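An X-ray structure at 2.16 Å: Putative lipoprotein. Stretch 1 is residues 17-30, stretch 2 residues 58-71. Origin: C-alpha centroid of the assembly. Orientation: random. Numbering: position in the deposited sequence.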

# COMPACT_ATOMS: atom_id res chain seq x y z
N GLU A 17 -9.13 -18.27 -32.64
CA GLU A 17 -10.38 -17.74 -32.15
C GLU A 17 -10.95 -18.75 -31.20
O GLU A 17 -11.12 -19.90 -31.55
CB GLU A 17 -11.33 -17.43 -33.29
CG GLU A 17 -10.84 -16.25 -34.12
CD GLU A 17 -11.81 -15.85 -35.24
OE1 GLU A 17 -12.76 -16.62 -35.51
OE2 GLU A 17 -11.63 -14.76 -35.84
N ILE A 18 -11.26 -18.33 -29.98
CA ILE A 18 -11.71 -19.25 -28.93
C ILE A 18 -13.18 -18.98 -28.61
O ILE A 18 -13.58 -17.84 -28.34
CB ILE A 18 -10.84 -19.11 -27.68
CG1 ILE A 18 -9.38 -19.40 -28.06
CG2 ILE A 18 -11.30 -20.09 -26.61
CD1 ILE A 18 -8.36 -18.82 -27.13
N LYS A 19 -13.98 -20.04 -28.68
CA LYS A 19 -15.41 -19.94 -28.43
C LYS A 19 -15.64 -19.64 -26.96
O LYS A 19 -15.12 -20.33 -26.09
CB LYS A 19 -16.13 -21.26 -28.81
CG LYS A 19 -17.64 -21.15 -29.00
N ILE A 20 -16.41 -18.59 -26.71
CA ILE A 20 -16.69 -18.17 -25.35
C ILE A 20 -18.13 -17.67 -25.17
O ILE A 20 -18.72 -17.15 -26.09
CB ILE A 20 -15.72 -17.05 -24.91
CG1 ILE A 20 -15.83 -15.82 -25.82
CG2 ILE A 20 -14.30 -17.52 -24.91
CD1 ILE A 20 -15.30 -14.54 -25.12
N SER A 21 -18.67 -17.83 -23.97
CA SER A 21 -19.88 -17.10 -23.56
C SER A 21 -19.51 -15.70 -23.15
O SER A 21 -18.33 -15.38 -22.95
CB SER A 21 -20.50 -17.71 -22.30
OG SER A 21 -20.64 -19.10 -22.44
N ASP A 22 -20.54 -14.89 -22.93
CA ASP A 22 -20.36 -13.58 -22.37
C ASP A 22 -19.71 -13.65 -21.01
O ASP A 22 -19.79 -14.65 -20.31
CB ASP A 22 -21.70 -12.85 -22.22
CG ASP A 22 -21.52 -11.34 -22.01
OD1 ASP A 22 -20.62 -10.75 -22.63
OD2 ASP A 22 -22.27 -10.76 -21.24
N TYR A 23 -19.06 -12.55 -20.65
CA TYR A 23 -18.40 -12.42 -19.38
C TYR A 23 -18.51 -10.98 -18.97
O TYR A 23 -18.61 -10.11 -19.81
CB TYR A 23 -16.92 -12.85 -19.50
CG TYR A 23 -16.10 -12.07 -20.52
CD1 TYR A 23 -15.44 -10.90 -20.17
CD2 TYR A 23 -15.96 -12.53 -21.84
CE1 TYR A 23 -14.66 -10.20 -21.10
CE2 TYR A 23 -15.17 -11.84 -22.77
CZ TYR A 23 -14.52 -10.68 -22.39
OH TYR A 23 -13.75 -9.99 -23.30
N ASP A 24 -18.52 -10.74 -17.68
CA ASP A 24 -18.55 -9.40 -17.14
C ASP A 24 -17.31 -9.12 -16.32
O ASP A 24 -17.19 -8.06 -15.71
CB ASP A 24 -19.81 -9.17 -16.31
CG ASP A 24 -19.90 -10.05 -15.08
OD1 ASP A 24 -18.95 -10.80 -14.76
OD2 ASP A 24 -20.96 -9.98 -14.41
N GLU A 25 -16.38 -10.06 -16.31
CA GLU A 25 -15.17 -9.94 -15.51
C GLU A 25 -14.00 -10.61 -16.23
O GLU A 25 -14.19 -11.61 -16.94
CB GLU A 25 -15.48 -10.56 -14.16
CG GLU A 25 -14.35 -10.55 -13.20
CD GLU A 25 -14.75 -11.15 -11.85
OE1 GLU A 25 -15.94 -10.95 -11.43
OE2 GLU A 25 -13.85 -11.80 -11.23
N ILE A 26 -12.80 -10.03 -16.09
CA ILE A 26 -11.56 -10.54 -16.71
C ILE A 26 -10.48 -10.74 -15.67
O ILE A 26 -10.19 -9.83 -14.90
CB ILE A 26 -11.00 -9.57 -17.77
CG1 ILE A 26 -11.96 -9.41 -18.97
CG2 ILE A 26 -9.61 -10.05 -18.26
CD1 ILE A 26 -11.55 -8.25 -19.96
N THR A 27 -9.90 -11.95 -15.65
CA THR A 27 -8.67 -12.24 -14.94
C THR A 27 -7.63 -12.45 -16.02
O THR A 27 -7.71 -13.43 -16.76
CB THR A 27 -8.77 -13.56 -14.15
OG1 THR A 27 -9.71 -13.38 -13.11
CG2 THR A 27 -7.44 -13.92 -13.53
N PHE A 28 -6.66 -11.56 -16.10
CA PHE A 28 -5.63 -11.60 -17.15
C PHE A 28 -4.26 -11.53 -16.52
O PHE A 28 -3.93 -10.54 -15.91
CB PHE A 28 -5.80 -10.41 -18.07
CG PHE A 28 -4.62 -10.16 -18.97
CD1 PHE A 28 -4.01 -11.19 -19.67
CD2 PHE A 28 -4.16 -8.86 -19.17
CE1 PHE A 28 -2.91 -10.96 -20.50
CE2 PHE A 28 -3.06 -8.60 -20.01
CZ PHE A 28 -2.44 -9.67 -20.68
N VAL A 29 -3.47 -12.57 -16.66
CA VAL A 29 -2.12 -12.57 -16.14
C VAL A 29 -1.21 -12.76 -17.33
O VAL A 29 -1.36 -13.73 -18.09
CB VAL A 29 -1.90 -13.76 -15.20
CG1 VAL A 29 -0.42 -13.81 -14.73
CG2 VAL A 29 -2.96 -13.75 -14.09
N GLY A 30 -0.22 -11.90 -17.46
CA GLY A 30 0.75 -12.05 -18.53
C GLY A 30 1.16 -10.77 -19.21
O GLY A 30 0.80 -9.66 -18.79
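Stretch 2 (58-71) VTEVEGGTLKIYPK

Stretch 2 is a β-hairpin whose second strand, 65-70, lies beside strand 25-29 of stretch 1. The two run parallel, their N-to-C directions differing by 9° and their axes approaching to 4.5 Å. The hairpin's first strand, which ends at Glu62, pairs with its second, so strand 65-70 is hydrogen-bonded along both edges.

The register pairs Ile26 with Leu66, Thr27 with Lys67 and Phe28 with Ile68, at CA-CA separations of 4.7, 4.8 and 4.9 Å. In the usual parallel manner, Thr27 bonds to residues flanking its partner: Thr27 N donates to Leu66 O (2.8 Å), and Thr27 O accepts from Ile68 N (2.9 Å). Leu66 N reaches back to Glu25 O (2.8 Å), and Val29 N closes the ladder on Ile68 O (2.9 Å). The carbonyls also receive CA-H contacts, such as Phe28 CA to Ile68 O at 3.4 Å. The alternate amides and carbonyls of stretch 2 turn inward to the hairpin: Lys67 N donates to Glu60 O (2.7 Å), and Lys67 O accepts from Glu60 N (3.0 Å).

A type I' turn from Glu62 to Thr65 joins the hairpin strands. Gly63 and Gly64 both have positive phi, which favours glycine. Gly64 O accepts from Asp24 N (3.0 Å), continuing the contact before the strand begins. Asp24 OD1 lies 3.2 Å from Gly64 O, but both are acceptors; the carboxylate is instead served by a water that donates to Asp24 OD1 and Gly63 O (2.9 Å each) and accepts from Thr65 OG1 (2.8 Å). A second water accepts from Val61 N (3.1 Å) and donates to Lys19 O (3.3 Å), linking backbones too far apart to bond directly.

Side chains divide by face. Ile26, Phe28, Leu66 and Ile68 share a buried, apolar one, where Ile26 CG1 meets Leu66 CD2 at 4.2 Å. Leu66 CB sits over the Tyr23 ring, 3.7 Å from its centroid, a CH-π contact suited to an aliphatic group on an aromatic face; Tyr23 OH is hydrogen-bonded elsewhere in the structure. Thr27, Thr65 and Lys67 occupy the other, more exposed face, where polar groups can be accommodated. Lys67 NZ forms a salt bridge with Glu62 OE2 (2.6 Å), satisfying its charge within the hairpin.

Two apolar contacts extend the packing beyond the paired residues: Ile20 CB lies against Val61 CG2 (3.5 Å), and Val29 CG1 against Pro70 CD (4.0 Å). Pro70 has no amide hydrogen to donate, so it meets Val29 by packing.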

# COMPACT_ATOMS: atom_id res chain seq x y z
N VAL A 58 -4.02 -20.97 -20.04
CA VAL A 58 -5.47 -21.14 -19.86
C VAL A 58 -6.12 -19.98 -20.57
O VAL A 58 -5.67 -18.84 -20.41
CB VAL A 58 -5.86 -21.12 -18.36
CG1 VAL A 58 -7.39 -21.09 -18.20
CG2 VAL A 58 -5.19 -22.29 -17.62
N THR A 59 -7.13 -20.26 -21.39
CA THR A 59 -7.88 -19.23 -22.12
C THR A 59 -9.33 -19.68 -22.21
O THR A 59 -9.68 -20.45 -23.09
CB THR A 59 -7.38 -19.04 -23.55
OG1 THR A 59 -7.48 -20.28 -24.25
CG2 THR A 59 -5.94 -18.57 -23.60
N GLU A 60 -10.19 -19.22 -21.30
CA GLU A 60 -11.56 -19.67 -21.26
C GLU A 60 -12.44 -18.73 -20.47
O GLU A 60 -11.94 -17.93 -19.66
CB GLU A 60 -11.64 -21.06 -20.62
CG GLU A 60 -11.33 -21.05 -19.12
CD GLU A 60 -11.11 -22.43 -18.52
OE1 GLU A 60 -10.75 -23.38 -19.24
OE2 GLU A 60 -11.26 -22.55 -17.30
N VAL A 61 -13.74 -18.88 -20.67
CA VAL A 61 -14.72 -18.18 -19.89
C VAL A 61 -15.38 -19.19 -19.00
O VAL A 61 -15.75 -20.26 -19.43
CB VAL A 61 -15.76 -17.43 -20.75
CG1 VAL A 61 -16.95 -16.92 -19.87
CG2 VAL A 61 -15.08 -16.29 -21.51
N GLU A 62 -15.55 -18.83 -17.75
CA GLU A 62 -16.14 -19.72 -16.78
C GLU A 62 -16.74 -18.89 -15.66
O GLU A 62 -16.09 -18.01 -15.09
CB GLU A 62 -15.04 -20.66 -16.28
CG GLU A 62 -15.36 -21.45 -15.03
CD GLU A 62 -14.26 -21.22 -13.99
OE1 GLU A 62 -13.09 -21.64 -14.24
OE2 GLU A 62 -14.58 -20.57 -12.95
N GLY A 63 -18.00 -19.17 -15.36
CA GLY A 63 -18.69 -18.44 -14.30
C GLY A 63 -18.77 -16.97 -14.65
O GLY A 63 -18.65 -16.12 -13.78
N GLY A 64 -18.97 -16.68 -15.93
CA GLY A 64 -19.00 -15.31 -16.39
C GLY A 64 -17.73 -14.51 -16.29
O GLY A 64 -17.79 -13.28 -16.33
N THR A 65 -16.59 -15.20 -16.18
CA THR A 65 -15.28 -14.58 -16.13
C THR A 65 -14.35 -15.12 -17.20
O THR A 65 -14.17 -16.33 -17.32
CB THR A 65 -14.63 -14.81 -14.75
OG1 THR A 65 -15.49 -14.24 -13.76
CG2 THR A 65 -13.26 -14.15 -14.64
N LEU A 66 -13.77 -14.21 -17.99
CA LEU A 66 -12.73 -14.52 -18.94
C LEU A 66 -11.43 -14.67 -18.16
O LEU A 66 -11.00 -13.76 -17.45
CB LEU A 66 -12.60 -13.43 -20.02
CG LEU A 66 -11.41 -13.58 -20.98
CD1 LEU A 66 -11.53 -14.85 -21.82
CD2 LEU A 66 -11.24 -12.32 -21.85
N LYS A 67 -10.82 -15.82 -18.31
CA LYS A 67 -9.60 -16.16 -17.63
C LYS A 67 -8.52 -16.48 -18.64
O LYS A 67 -8.69 -17.43 -19.44
CB LYS A 67 -9.85 -17.36 -16.74
CG LYS A 67 -10.86 -17.11 -15.65
CD LYS A 67 -11.21 -18.41 -14.95
CE LYS A 67 -12.25 -18.20 -13.85
NZ LYS A 67 -12.29 -19.34 -12.85
N ILE A 68 -7.43 -15.70 -18.62
CA ILE A 68 -6.26 -15.89 -19.48
C ILE A 68 -5.02 -15.81 -18.59
O ILE A 68 -4.70 -14.75 -18.05
CB ILE A 68 -6.19 -14.85 -20.63
CG1 ILE A 68 -7.39 -15.05 -21.57
CG2 ILE A 68 -4.86 -14.96 -21.43
CD1 ILE A 68 -7.53 -14.01 -22.68
N TYR A 69 -4.33 -16.92 -18.41
CA TYR A 69 -3.13 -16.92 -17.60
C TYR A 69 -2.32 -18.18 -17.83
O TYR A 69 -2.87 -19.18 -18.29
CB TYR A 69 -3.50 -16.80 -16.11
CG TYR A 69 -4.51 -17.81 -15.66
CD1 TYR A 69 -4.12 -19.08 -15.32
CD2 TYR A 69 -5.85 -17.50 -15.54
CE1 TYR A 69 -5.01 -20.03 -14.90
CE2 TYR A 69 -6.77 -18.47 -15.12
CZ TYR A 69 -6.33 -19.72 -14.82
OH TYR A 69 -7.19 -20.71 -14.39
N PRO A 70 -1.00 -18.13 -17.53
CA PRO A 70 -0.19 -19.33 -17.64
C PRO A 70 -0.65 -20.41 -16.69
O PRO A 70 -1.05 -20.11 -15.57
CB PRO A 70 1.21 -18.85 -17.26
CG PRO A 70 1.19 -17.39 -17.46
CD PRO A 70 -0.20 -16.96 -17.13
N LYS A 71 -0.63 -21.66 -17.15
CA LYS A 71 -0.96 -22.77 -16.29
C LYS A 71 0.02 -22.90 -15.12
O LYS A 71 1.19 -22.47 -15.19
CB LYS A 71 -0.91 -24.08 -17.08
CG LYS A 71 -1.98 -24.24 -18.13
CD LYS A 71 -1.83 -25.59 -18.84
CE LYS A 71 -2.82 -25.65 -20.01
NZ LYS A 71 -2.71 -26.89 -20.82
O HOH W 1 -14.35 -20.89 -22.97
O HOH W 2 -18.06 -13.27 -13.42